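Local coordinates for sphingomyelinase-c (Listeria ivanovii, PDB 1ZWX), which belongs to the endonuclease/exonuclease/phosphatase family and has the two-sheet alpha/beta sandwich architecture of the DNase I-like clan, at residues A[7-13]-A[187-191]; A[151-155]-A[167-172]; A[164-168]-A[203-207]; A[212-217]-A[250-255]. All coordinates share one frame; numbering follows the deposited sequence.

The four contacts illustrate how one sandwich fold is tied together through strands of both sheets and the helices 161-182 and 203-212. Contact 1 joins strand 12-20 of one sheet to strand 189-193 of the other, and contact 4 lies about 12 Å away between centres, on the neighbouring strand 248-252. Contacts 2 and 3, about 8 Å apart between centres, share Ile167 and Arg168 of helix 161-182. Along the chain, contact 2 falls between the two segments of contact 1, contact 3 starts on that helix and closes after contact 1, and contact 4 comes last. Met172 on Leu212 joins contacts 2 and 4, and Tyr205 with Ser216 joins contacts 3 and 4, so the helices are joined to the edge of the sheet.

Contact 1: residues A[7-13]-A[187-191]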
loop_
_atom_site.group_PDB
_atom_site.type_symbol
_atom_site.label_atom_id
_atom_site.label_comp_id
_atom_site.label_asym_id
_atom_site.label_seq_id
_atom_site.Cartn_x
_atom_site.Cartn_y
_atom_site.Cartn_z
ATOM N N TYR A 7 17.133 9.887 15.714
ATOM C CA TYR A 7 16.281 8.679 15.530
ATOM C C TYR A 7 14.822 8.903 15.970
ATOM O O TYR A 7 14.588 9.198 17.135
ATOM C CB TYR A 7 16.879 7.509 16.302
ATOM C CG TYR A 7 16.218 6.162 16.013
ATOM C CD1 TYR A 7 16.313 5.556 14.747
ATOM C CD2 TYR A 7 15.513 5.488 17.013
ATOM C CE1 TYR A 7 15.713 4.297 14.508
ATOM C CE2 TYR A 7 14.924 4.251 16.781
ATOM C CZ TYR A 7 15.003 3.667 15.528
ATOM O OH TYR A 7 14.419 2.427 15.341
ATOM N N PRO A 8 13.840 8.698 15.058
ATOM C CA PRO A 8 13.957 8.213 13.672
ATOM C C PRO A 8 14.578 9.204 12.691
ATOM O O PRO A 8 15.162 8.784 11.694
ATOM C CB PRO A 8 12.501 7.922 13.280
ATOM C CG PRO A 8 11.717 8.848 14.092
ATOM C CD PRO A 8 12.424 8.912 15.421
ATOM N N GLY A 9 14.442 10.498 12.952
ATOM C CA GLY A 9 15.134 11.496 12.154
ATOM C C GLY A 9 14.370 11.814 10.890
ATOM O O GLY A 9 13.138 11.822 10.901
ATOM N N ASN A 10 15.094 12.086 9.808
ATOM C CA ASN A 10 14.457 12.431 8.545
ATOM C C ASN A 10 14.192 11.138 7.763
ATOM O O ASN A 10 14.922 10.829 6.787
ATOM C CB ASN A 10 15.301 13.423 7.731
ATOM C CG ASN A 10 14.641 13.811 6.393
ATOM O OD1 ASN A 10 13.518 13.377 6.069
ATOM N ND2 ASN A 10 15.345 14.629 5.612
ATOM N N PHE A 11 13.191 10.370 8.234
ATOM C CA PHE A 11 12.749 9.139 7.573
ATOM C C PHE A 11 11.478 9.415 6.816
ATOM O O PHE A 11 10.565 10.065 7.334
ATOM C CB PHE A 11 12.488 8.028 8.563
ATOM C CG PHE A 11 12.667 6.648 7.989
ATOM C CD1 PHE A 11 13.948 6.140 7.764
ATOM C CD2 PHE A 11 11.548 5.848 7.661
ATOM C CE1 PHE A 11 14.135 4.864 7.253
ATOM C CE2 PHE A 11 11.724 4.561 7.154
ATOM C CZ PHE A 11 13.009 4.057 6.926
ATOM N N LYS A 12 11.434 8.896 5.590
ATOM C CA LYS A 12 10.370 9.206 4.653
ATOM C C LYS A 12 9.946 7.932 3.903
ATOM O O LYS A 12 10.790 7.214 3.344
ATOM C CB LYS A 12 10.869 10.263 3.699
ATOM C CG LYS A 12 9.858 10.780 2.721
ATOM C CD LYS A 12 10.351 12.083 2.168
ATOM C CE LYS A 12 10.102 12.158 0.703
ATOM N NZ LYS A 12 11.028 13.157 0.051
ATOM N N ILE A 13 8.634 7.674 3.897
ATOM C CA ILE A 13 8.048 6.475 3.266
ATOM C C ILE A 13 6.943 6.981 2.349
ATOM O O ILE A 13 6.164 7.852 2.739
ATOM C CB ILE A 13 7.409 5.532 4.314
ATOM C CG1 ILE A 13 8.448 5.065 5.321
ATOM C CG2 ILE A 13 6.740 4.293 3.634
ATOM C CD1 ILE A 13 7.858 4.409 6.515
ATOM N N ASP A 187 12.605 0.456 21.801
ATOM C CA ASP A 187 13.334 1.637 21.372
ATOM C C ASP A 187 13.548 1.643 19.845
ATOM O O ASP A 187 14.191 2.530 19.329
ATOM C CB ASP A 187 14.673 1.827 22.119
ATOM C CG ASP A 187 15.572 0.612 22.037
ATOM O OD1 ASP A 187 15.397 -0.247 21.144
ATOM O OD2 ASP A 187 16.514 0.513 22.859
ATOM N N GLU A 188 12.941 0.687 19.142
ATOM C CA GLU A 188 12.963 0.695 17.666
ATOM C C GLU A 188 11.591 1.030 17.050
ATOM O O GLU A 188 10.559 0.617 17.585
ATOM C CB GLU A 188 13.485 -0.648 17.171
ATOM C CG GLU A 188 14.925 -0.868 17.578
ATOM C CD GLU A 188 15.488 -2.215 17.180
ATOM O OE1 GLU A 188 16.535 -2.553 17.757
ATOM O OE2 GLU A 188 14.952 -2.948 16.302
ATOM N N ILE A 189 11.591 1.761 15.938
ATOM C CA ILE A 189 10.350 2.251 15.343
ATOM C C ILE A 189 9.725 1.216 14.385
ATOM O O ILE A 189 10.433 0.510 13.666
ATOM C CB ILE A 189 10.561 3.601 14.645
ATOM C CG1 ILE A 189 9.217 4.242 14.232
ATOM C CG2 ILE A 189 11.574 3.450 13.446
ATOM C CD1 ILE A 189 9.233 5.760 13.960
ATOM N N ILE A 190 8.384 1.132 14.419
ATOM C CA ILE A 190 7.608 0.276 13.509
ATOM C C ILE A 190 6.603 1.169 12.774
ATOM O O ILE A 190 5.854 1.960 13.395
ATOM C CB ILE A 190 6.860 -0.851 14.240
ATOM C CG1 ILE A 190 7.793 -1.638 15.143
ATOM C CG2 ILE A 190 6.114 -1.776 13.224
ATOM C CD1 ILE A 190 7.086 -2.694 15.980
ATOM N N PHE A 191 6.616 1.046 11.445
ATOM C CA PHE A 191 5.652 1.719 10.586
ATOM C C PHE A 191 4.712 0.654 10.001
ATOM O O PHE A 191 5.109 -0.499 9.764
ATOM C CB PHE A 191 6.332 2.427 9.428
ATOM C CG PHE A 191 7.306 3.505 9.822
ATOM C CD1 PHE A 191 8.664 3.218 9.943
ATOM C CD2 PHE A 191 6.872 4.818 9.994
ATOM C CE1 PHE A 191 9.582 4.232 10.271
ATOM C CE2 PHE A 191 7.778 5.840 10.322
ATOM C CZ PHE A 191 9.150 5.532 10.430
#
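The ring of Phe191 is sandwiched between two isoleucines: CD1 of Ile13 lies over one face in a CH-pi contact, 3.6 Å from the ring centroid, and CG1 of Ile189 covers the opposite face toward the rim. Phe11 meets the same ring differently. The planes are only 14° from parallel, but the offset leaves little face shared, with centroids 5.4 Å apart; the touch is made by CD2 of Phe11 on CE1 of Phe191 at 3.6 Å. CD1 of Ile13 also sits at the edge of the Phe11 ring, wedged where both aromatics can reach it. Farther along, the edge of the Tyr7 ring faces the backbone, with CE2 3.2 Å from Asp187 O. Ile189 spreads its branches over this end: CG2 is 4.0 Å from Tyr7 CZ, whereas CG1, anti to the backbone N (chi1 -170°), carries CD1 to Pro8 CG. The amide of Ile189 donates to Tyr7 OH at 3.0 Å (N-H...O angle 158°), and that hydroxyl is also bonded to Pro144 O. Strands 12-20 and 189-193 belong to different sheets, so Ile13 on Phe191 is packing between the sheets, and the N-terminal loop with Tyr7, Pro8 and Phe11 packs beside them. The chemistry is divided accordingly: dispersion contacts fill the buried part, while one phenol with two backbone partners fixes the outer end.

Contact 2: residues A[151-155]-A[167-172]. Unlike the reference sequence in segment 151-155: Gln153 (reference Pro).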
loop_
_atom_site.group_PDB
_atom_site.type_symbol
_atom_site.label_atom_id
_atom_site.label_comp_id
_atom_site.label_asym_id
_atom_site.label_seq_id
_atom_site.Cartn_x
_atom_site.Cartn_y
_atom_site.Cartn_z
ATOM N N HIS A 151 -2.331 -4.418 2.349
ATOM C CA HIS A 151 -3.490 -3.997 1.578
ATOM C C HIS A 151 -4.588 -4.952 2.054
ATOM O O HIS A 151 -4.539 -6.152 1.801
ATOM C CB HIS A 151 -3.239 -4.141 0.058
ATOM C CG HIS A 151 -4.444 -3.820 -0.797
ATOM N ND1 HIS A 151 -4.546 -4.209 -2.121
ATOM C CD2 HIS A 151 -5.589 -3.159 -0.512
ATOM C CE1 HIS A 151 -5.697 -3.776 -2.618
ATOM N NE2 HIS A 151 -6.349 -3.135 -1.664
ATOM N N THR A 152 -5.552 -4.395 2.785
ATOM C CA THR A 152 -6.583 -5.207 3.463
ATOM C C THR A 152 -7.863 -5.349 2.592
ATOM O O THR A 152 -8.002 -4.730 1.548
ATOM C CB THR A 152 -6.968 -4.595 4.845
ATOM O OG1 THR A 152 -7.370 -3.250 4.639
ATOM C CG2 THR A 152 -5.766 -4.608 5.817
ATOM N N GLN A 153 -8.753 -6.216 3.059
ATOM C CA GLN A 153 -10.073 -6.458 2.463
ATOM C C GLN A 153 -10.821 -5.192 2.064
ATOM O O GLN A 153 -10.984 -4.277 2.880
ATOM C CB GLN A 153 -10.907 -7.252 3.501
ATOM C CG GLN A 153 -12.374 -7.501 3.034
ATOM C CD GLN A 153 -12.465 -8.576 1.947
ATOM O OE1 GLN A 153 -11.825 -9.632 2.032
ATOM N NE2 GLN A 153 -13.281 -8.314 0.932
ATOM N N ALA A 154 -11.358 -5.172 0.827
ATOM C CA ALA A 154 -12.170 -4.058 0.351
ATOM C C ALA A 154 -13.658 -4.303 0.674
ATOM O O ALA A 154 -14.067 -5.442 0.893
ATOM C CB ALA A 154 -12.013 -3.898 -1.166
ATOM N N ASP A 155 -14.440 -3.223 0.688
ATOM C CA ASP A 155 -15.913 -3.349 0.544
ATOM C C ASP A 155 -16.174 -3.984 -0.847
ATOM O O ASP A 155 -15.469 -3.635 -1.822
ATOM C CB ASP A 155 -16.595 -1.973 0.710
ATOM C CG ASP A 155 -16.657 -1.522 2.176
ATOM O OD1 ASP A 155 -16.207 -2.263 3.071
ATOM O OD2 ASP A 155 -17.195 -0.436 2.452
ATOM N N ILE A 167 -13.917 -8.744 8.598
ATOM C CA ILE A 167 -12.727 -9.313 7.962
ATOM C C ILE A 167 -11.515 -8.364 8.174
ATOM O O ILE A 167 -10.462 -8.821 8.601
ATOM C CB ILE A 167 -12.950 -9.587 6.430
ATOM C CG1 ILE A 167 -13.998 -10.697 6.231
ATOM C CG2 ILE A 167 -11.642 -10.043 5.762
ATOM C CD1 ILE A 167 -14.606 -10.668 4.803
ATOM N N ARG A 168 -11.687 -7.075 7.911
ATOM C CA ARG A 168 -10.589 -6.088 8.091
ATOM C C ARG A 168 -10.116 -6.046 9.538
ATOM O O ARG A 168 -8.936 -5.928 9.805
ATOM C CB ARG A 168 -11.006 -4.701 7.699
ATOM C CG ARG A 168 -11.033 -4.469 6.202
ATOM C CD ARG A 168 -11.206 -3.029 5.895
ATOM N NE ARG A 168 -12.564 -2.513 6.126
ATOM C CZ ARG A 168 -13.548 -2.523 5.233
ATOM N NH1 ARG A 168 -13.350 -3.003 3.990
ATOM N NH2 ARG A 168 -14.735 -2.016 5.589
ATOM N N ALA A 169 -11.054 -6.182 10.480
ATOM C CA ALA A 169 -10.714 -6.198 11.890
ATOM C C ALA A 169 -9.882 -7.429 12.229
ATOM O O ALA A 169 -8.914 -7.314 13.013
ATOM C CB ALA A 169 -12.010 -6.083 12.769
ATOM N N GLU A 170 -10.183 -8.578 11.606
ATOM C CA GLU A 170 -9.429 -9.800 11.847
ATOM C C GLU A 170 -8.042 -9.642 11.221
ATOM O O GLU A 170 -7.022 -10.053 11.806
ATOM C CB GLU A 170 -10.146 -11.025 11.270
ATOM C CG GLU A 170 -9.591 -12.372 11.680
ATOM C CD GLU A 170 -8.324 -12.791 10.876
ATOM O OE1 GLU A 170 -7.560 -13.636 11.367
ATOM O OE2 GLU A 170 -8.100 -12.276 9.769
ATOM N N GLN A 171 -8.003 -9.026 10.043
ATOM C CA GLN A 171 -6.708 -8.817 9.348
ATOM C C GLN A 171 -5.826 -7.838 10.119
ATOM O O GLN A 171 -4.624 -8.042 10.213
ATOM C CB GLN A 171 -6.969 -8.318 7.917
ATOM C CG GLN A 171 -7.563 -9.463 7.058
ATOM C CD GLN A 171 -7.941 -9.002 5.664
ATOM O OE1 GLN A 171 -7.988 -7.812 5.401
ATOM N NE2 GLN A 171 -8.201 -9.965 4.764
ATOM N N MET A 172 -6.413 -6.776 10.672
ATOM C CA MET A 172 -5.641 -5.893 11.555
ATOM C C MET A 172 -5.058 -6.636 12.762
ATOM O O MET A 172 -3.893 -6.386 13.132
ATOM C CB MET A 172 -6.440 -4.661 11.971
ATOM C CG MET A 172 -6.986 -3.991 10.791
ATOM S SD MET A 172 -7.217 -2.271 10.574
ATOM C CE MET A 172 -7.821 -2.275 8.886
HETATM O O HOH W 1 -8.829 -9.734 1.855
#
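In a strand-loop-helix connection, the loop after strand 143-151 turns back against the early turns of helix 161-182, where Gln153 lies against Ile167, Arg168 and Gln171. Gln171, extended beyond CG, presents OE1 to Gln153 N at 2.9 Å; the bond is almost straight, 177°, and uses a lone pair in the carbonyl plane. Gln153 itself, a departure from the reference sequence, bends at chi2 and runs at a slant over Ile167, with CB 3.7 Å from CG2 of that residue. The bend also brings NE2 to within 3.0 Å of Ala154 O. A water accepts from Gln171 NE2 at 3.0 Å and donates to Gln153 OE1, which is bonded to Gly123 N as well.

The helix belongs to a beta-alpha-beta crossover, since strand 143-151 and the following strand 189-193 are parallel neighbours in one sheet. Arg168 reaches back from it to the loop. A bend at chi3 (-74°) turns the guanidinium so that its edge meets the loop: NH1 donates to Gln153 O at 2.9 Å from 39° above the carbonyl plane. NH1 and NH2 both go end-on to one oxygen, Asp155 OD1, in a salt bridge, at 3.1 and 2.9 Å respectively, approaching from the same face of the carboxylate. Ser164 OG is a further partner of OD1, and Glu204 takes the NE side of the guanidinium. A phosphate ion, probably from the crystallisation liquor, is bound about 4 Å from the side chain of Ala154.

Contact 3: residues A[164-168]-A[203-207]; sequences SRAIR and DEYHD
Arg165 and Glu204 lie side by side, head to tail, each running toward the other's helix. Both are extended; in Arg165, CG stands anti to the backbone N (chi1 173°), which sends the chain straight across the gap. One guanidinium face meets the backbone of Glu204, whose CA lies 3.6 Å above the plane toward its rim. At the edge, NH2 forms a long salt bridge with Asp207 OD2 at 3.3 Å, reaching that oxygen from 73° out of the carboxylate plane. The other oxygen of Asp207 accepts from His206 ND1 through its anti lone pair, at 3.0 Å.

Glu204 meets Arg168 at about a right angle instead. Here the grip is a side-on salt bridge: NE donates to OE1 at 2.8 Å, and NH2 reaches the syn lone pair of OE2 at 3.2 Å. OE1 also accepts from a water at 2.6 Å, and the same water donates to Arg165 O. With Ser164 O over the centre of one guanidinium face and Asp155 beyond its far end, Arg168 is probably held as a cation between carboxylates.

The two helical segments run nearly parallel, 13° apart, with axes 11.7 Å from each other, a spacing bridged by these long charged chains. Strand 189-193 separates helices 161-182 and 203-212 in sequence, and Tyr205 points away from segment 164-168, its hydroxyl hydrogen-bonded to Ser216 OG of the following loop.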
loop_
_atom_site.group_PDB
_atom_site.type_symbol
_atom_site.label_atom_id
_atom_site.label_comp_id
_atom_site.label_asym_id
_atom_site.label_seq_id
_atom_site.Cartn_x
_atom_site.Cartn_y
_atom_site.Cartn_z
ATOM N N SER A 164 -17.380 -7.115 5.634
ATOM C CA SER A 164 -16.069 -6.586 5.212
ATOM C C SER A 164 -15.371 -5.890 6.416
ATOM O O SER A 164 -14.169 -6.034 6.606
ATOM C CB SER A 164 -16.181 -5.721 3.956
ATOM O OG SER A 164 -17.078 -4.646 4.121
ATOM N N ARG A 165 -16.132 -5.198 7.252
ATOM C CA ARG A 165 -15.554 -4.646 8.498
ATOM C C ARG A 165 -14.965 -5.706 9.454
ATOM O O ARG A 165 -13.848 -5.541 10.024
ATOM C CB ARG A 165 -16.585 -3.714 9.182
ATOM C CG ARG A 165 -16.162 -3.208 10.574
ATOM C CD ARG A 165 -17.071 -2.060 11.023
ATOM N NE ARG A 165 -16.606 -1.465 12.285
ATOM C CZ ARG A 165 -17.208 -0.459 12.920
ATOM N NH1 ARG A 165 -18.320 0.088 12.421
ATOM N NH2 ARG A 165 -16.703 -0.005 14.064
ATOM N N ALA A 166 -15.696 -6.799 9.663
ATOM C CA ALA A 166 -15.200 -7.890 10.491
ATOM C C ALA A 166 -13.925 -8.503 9.915
ATOM O O ALA A 166 -12.980 -8.800 10.653
ATOM C CB ALA A 166 -16.259 -8.987 10.643
ATOM N N ILE A 167 -13.917 -8.744 8.598
ATOM C CA ILE A 167 -12.727 -9.313 7.962
ATOM C C ILE A 167 -11.515 -8.364 8.174
ATOM O O ILE A 167 -10.462 -8.821 8.601
ATOM C CB ILE A 167 -12.950 -9.587 6.430
ATOM C CG1 ILE A 167 -13.998 -10.697 6.231
ATOM C CG2 ILE A 167 -11.642 -10.043 5.762
ATOM C CD1 ILE A 167 -14.606 -10.668 4.803
ATOM N N ARG A 168 -11.687 -7.075 7.911
ATOM C CA ARG A 168 -10.589 -6.088 8.091
ATOM C C ARG A 168 -10.116 -6.046 9.538
ATOM O O ARG A 168 -8.936 -5.928 9.805
ATOM C CB ARG A 168 -11.006 -4.701 7.699
ATOM C CG ARG A 168 -11.033 -4.469 6.202
ATOM C CD ARG A 168 -11.206 -3.029 5.895
ATOM N NE ARG A 168 -12.564 -2.513 6.126
ATOM C CZ ARG A 168 -13.548 -2.523 5.233
ATOM N NH1 ARG A 168 -13.350 -3.003 3.990
ATOM N NH2 ARG A 168 -14.735 -2.016 5.589
ATOM N N ASP A 203 -16.512 5.422 12.591
ATOM C CA ASP A 203 -16.394 4.505 13.724
ATOM C C ASP A 203 -15.317 3.448 13.467
ATOM O O ASP A 203 -14.534 3.130 14.369
ATOM C CB ASP A 203 -17.713 3.784 14.017
ATOM C CG ASP A 203 -18.756 4.691 14.673
ATOM O OD1 ASP A 203 -18.470 5.865 14.983
ATOM O OD2 ASP A 203 -19.893 4.216 14.869
ATOM N N GLU A 204 -15.307 2.884 12.252
ATOM C CA GLU A 204 -14.328 1.857 11.896
ATOM C C GLU A 204 -12.894 2.434 11.988
ATOM O O GLU A 204 -11.990 1.742 12.417
ATOM C CB GLU A 204 -14.568 1.265 10.502
ATOM C CG GLU A 204 -13.683 0.027 10.266
ATOM C CD GLU A 204 -13.843 -0.618 8.891
ATOM O OE1 GLU A 204 -13.363 -1.749 8.698
ATOM O OE2 GLU A 204 -14.440 -0.003 8.033
ATOM N N TYR A 205 -12.711 3.683 11.592
ATOM C CA TYR A 205 -11.405 4.358 11.735
ATOM C C TYR A 205 -10.963 4.392 13.204
ATOM O O TYR A 205 -9.859 3.972 13.539
ATOM C CB TYR A 205 -11.422 5.762 11.160
ATOM C CG TYR A 205 -10.038 6.406 11.246
ATOM C CD1 TYR A 205 -9.063 6.166 10.253
ATOM C CD2 TYR A 205 -9.691 7.210 12.328
ATOM C CE1 TYR A 205 -7.791 6.734 10.338
ATOM C CE2 TYR A 205 -8.399 7.794 12.419
ATOM C CZ TYR A 205 -7.463 7.533 11.434
ATOM O OH TYR A 205 -6.216 8.109 11.520
ATOM N N HIS A 206 -11.859 4.839 14.087
ATOM C CA HIS A 206 -11.609 4.798 15.534
ATOM C C HIS A 206 -11.139 3.449 15.983
ATOM O O HIS A 206 -10.105 3.338 16.670
ATOM C CB HIS A 206 -12.868 5.226 16.342
ATOM C CG HIS A 206 -12.739 4.975 17.816
ATOM N ND1 HIS A 206 -12.869 3.720 18.375
ATOM C CD2 HIS A 206 -12.455 5.815 18.843
ATOM C CE1 HIS A 206 -12.673 3.796 19.681
ATOM N NE2 HIS A 206 -12.414 5.055 19.989
ATOM N N ASP A 207 -11.859 2.395 15.586
ATOM C CA ASP A 207 -11.503 1.054 15.997
ATOM C C ASP A 207 -10.177 0.564 15.419
ATOM O O ASP A 207 -9.451 -0.192 16.077
ATOM C CB ASP A 207 -12.606 0.068 15.626
ATOM C CG ASP A 207 -13.816 0.159 16.568
ATOM O OD1 ASP A 207 -13.951 1.146 17.345
ATOM O OD2 ASP A 207 -14.631 -0.755 16.494
HETATM O O HOH W 2 -12.543 -3.139 10.706
#

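Contact 4: residues A[212-217]-A[250-255]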
loop_
_atom_site.group_PDB
_atom_site.type_symbol
_atom_site.label_atom_id
_atom_site.label_comp_id
_atom_site.label_asym_id
_atom_site.label_seq_id
_atom_site.Cartn_x
_atom_site.Cartn_y
_atom_site.Cartn_z
ATOM N N LEU A 212 -4.740 -1.814 15.442
ATOM C CA LEU A 212 -3.324 -1.711 14.970
ATOM C C LEU A 212 -2.422 -1.073 16.013
ATOM O O LEU A 212 -1.180 -1.073 15.849
ATOM C CB LEU A 212 -3.243 -0.856 13.706
ATOM C CG LEU A 212 -3.807 -1.447 12.392
ATOM C CD1 LEU A 212 -3.563 -0.463 11.263
ATOM C CD2 LEU A 212 -3.210 -2.833 12.067
ATOM N N ASN A 213 -3.026 -0.498 17.062
ATOM C CA ASN A 213 -2.274 0.243 18.097
ATOM C C ASN A 213 -1.482 1.422 17.496
ATOM O O ASN A 213 -0.258 1.499 17.634
ATOM C CB ASN A 213 -1.354 -0.732 18.873
ATOM C CG ASN A 213 -0.745 -0.097 20.127
ATOM O OD1 ASN A 213 0.381 -0.445 20.550
ATOM N ND2 ASN A 213 -1.446 0.851 20.692
ATOM N N VAL A 214 -2.180 2.322 16.813
ATOM C CA VAL A 214 -1.563 3.453 16.146
ATOM C C VAL A 214 -2.401 4.686 16.448
ATOM O O VAL A 214 -3.541 4.551 16.897
ATOM C CB VAL A 214 -1.454 3.231 14.585
ATOM C CG1 VAL A 214 -0.622 1.992 14.276
ATOM C CG2 VAL A 214 -2.847 3.111 13.933
ATOM N N SER A 215 -1.855 5.873 16.186
ATOM C CA SER A 215 -2.613 7.127 16.237
ATOM C C SER A 215 -2.610 7.814 14.896
ATOM O O SER A 215 -1.784 7.493 14.027
ATOM C CB SER A 215 -2.048 8.092 17.298
ATOM O OG SER A 215 -1.984 7.417 18.538
ATOM N N SER A 216 -3.527 8.770 14.731
ATOM C CA SER A 216 -3.581 9.561 13.509
ATOM C C SER A 216 -2.292 10.381 13.398
ATOM O O SER A 216 -1.812 10.899 14.425
ATOM C CB SER A 216 -4.760 10.509 13.541
ATOM O OG SER A 216 -5.973 9.784 13.489
ATOM N N PRO A 217 -1.691 10.439 12.193
ATOM C CA PRO A 217 -0.585 11.393 11.975
ATOM C C PRO A 217 -0.923 12.816 12.446
ATOM O O PRO A 217 -2.102 13.203 12.475
ATOM C CB PRO A 217 -0.367 11.340 10.458
ATOM C CG PRO A 217 -0.741 9.903 10.102
ATOM C CD PRO A 217 -1.933 9.589 11.005
ATOM N N ILE A 250 0.012 5.846 6.309
ATOM C CA ILE A 250 1.237 5.301 6.881
ATOM C C ILE A 250 1.294 5.729 8.349
ATOM O O ILE A 250 1.425 6.898 8.632
ATOM C CB ILE A 250 2.536 5.738 6.140
ATOM C CG1 ILE A 250 2.415 5.533 4.597
ATOM C CG2 ILE A 250 3.701 4.911 6.680
ATOM C CD1 ILE A 250 3.376 6.403 3.776
ATOM N N PHE A 251 1.247 4.748 9.240
ATOM C CA PHE A 251 1.169 4.993 10.686
ATOM C C PHE A 251 2.459 4.615 11.375
ATOM O O PHE A 251 3.213 3.799 10.892
ATOM C CB PHE A 251 0.109 4.080 11.323
ATOM C CG PHE A 251 -1.318 4.376 10.900
ATOM C CD1 PHE A 251 -2.062 3.394 10.229
ATOM C CD2 PHE A 251 -1.927 5.605 11.200
ATOM C CE1 PHE A 251 -3.431 3.636 9.847
ATOM C CE2 PHE A 251 -3.268 5.879 10.813
ATOM C CZ PHE A 251 -4.028 4.871 10.135
ATOM N N VAL A 252 2.642 5.162 12.576
ATOM C CA VAL A 252 3.676 4.722 13.494
ATOM C C VAL A 252 3.013 3.918 14.599
ATOM O O VAL A 252 1.987 4.348 15.150
ATOM C CB VAL A 252 4.417 5.950 14.092
ATOM C CG1 VAL A 252 5.357 5.477 15.196
ATOM C CG2 VAL A 252 5.181 6.701 13.000
ATOM N N GLU A 253 3.560 2.761 14.913
ATOM C CA GLU A 253 3.003 1.933 15.966
ATOM C C GLU A 253 3.293 2.517 17.367
ATOM O O GLU A 253 4.418 2.961 17.634
ATOM C CB GLU A 253 3.506 0.509 15.852
ATOM C CG GLU A 253 2.519 -0.584 16.399
ATOM C CD GLU A 253 2.846 -1.046 17.824
ATOM O OE1 GLU A 253 3.869 -0.605 18.397
ATOM O OE2 GLU A 253 2.099 -1.885 18.364
ATOM N N ASN A 254 2.287 2.474 18.259
ATOM C CA ASN A 254 2.357 3.233 19.525
ATOM C C ASN A 254 3.197 2.607 20.624
ATOM O O ASN A 254 3.640 3.313 21.530
ATOM C CB ASN A 254 0.952 3.586 20.076
ATOM C CG ASN A 254 0.308 4.776 19.350
ATOM O OD1 ASN A 254 0.972 5.600 18.723
ATOM N ND2 ASN A 254 -1.019 4.858 19.432
ATOM N N GLY A 255 3.403 1.306 20.588
ATOM C CA GLY A 255 4.172 0.677 21.656
ATOM C C GLY A 255 5.692 0.758 21.455
ATOM O O GLY A 255 6.461 0.294 22.289
HETATM O O HOH W 3 0.799 7.465 12.956
HETATM O O HOH W 4 0.974 6.342 16.324
#
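Where helix 203-212 ends, Asn213 adopts a positive phi of 59° and its carbonyl O receives the Asn254 amide N at 2.8 Å. Asn254 adds a second bond through its side chain: ND2 donates to Ser215 OG at 2.9 Å, in the plane of the amide. Deeper in, CG2 of Val214 is placed over one face of the Phe251 ring, 3.7 Å from its centroid and 16° off the normal. Leu212 CD1, 4.3 Å from Phe251 CD1, and Pro217 CD, 3.9 Å from Phe251 CE2, extend this apolar patch.

Strand 248-252 is an outermost strand of its sheet within the chain, and segment 212-217 crosses its edge, with two waters bridging the backbones of Ser215 and Val252. One water donates to Ser215 O and accepts from Val252 N at 3.0 Å, at the edge of the Phe251 ring; another links Ser215 N with Val252 O and Asn254 OD1. Toward strand 189-193, Glu253 N meets Ile190 O in a probable hydrogen bond. The carboxylate of Glu253 bonds Gln176 of helix 161-182, while Tyr205 and Met208 of helix 203-212 pack on Phe251.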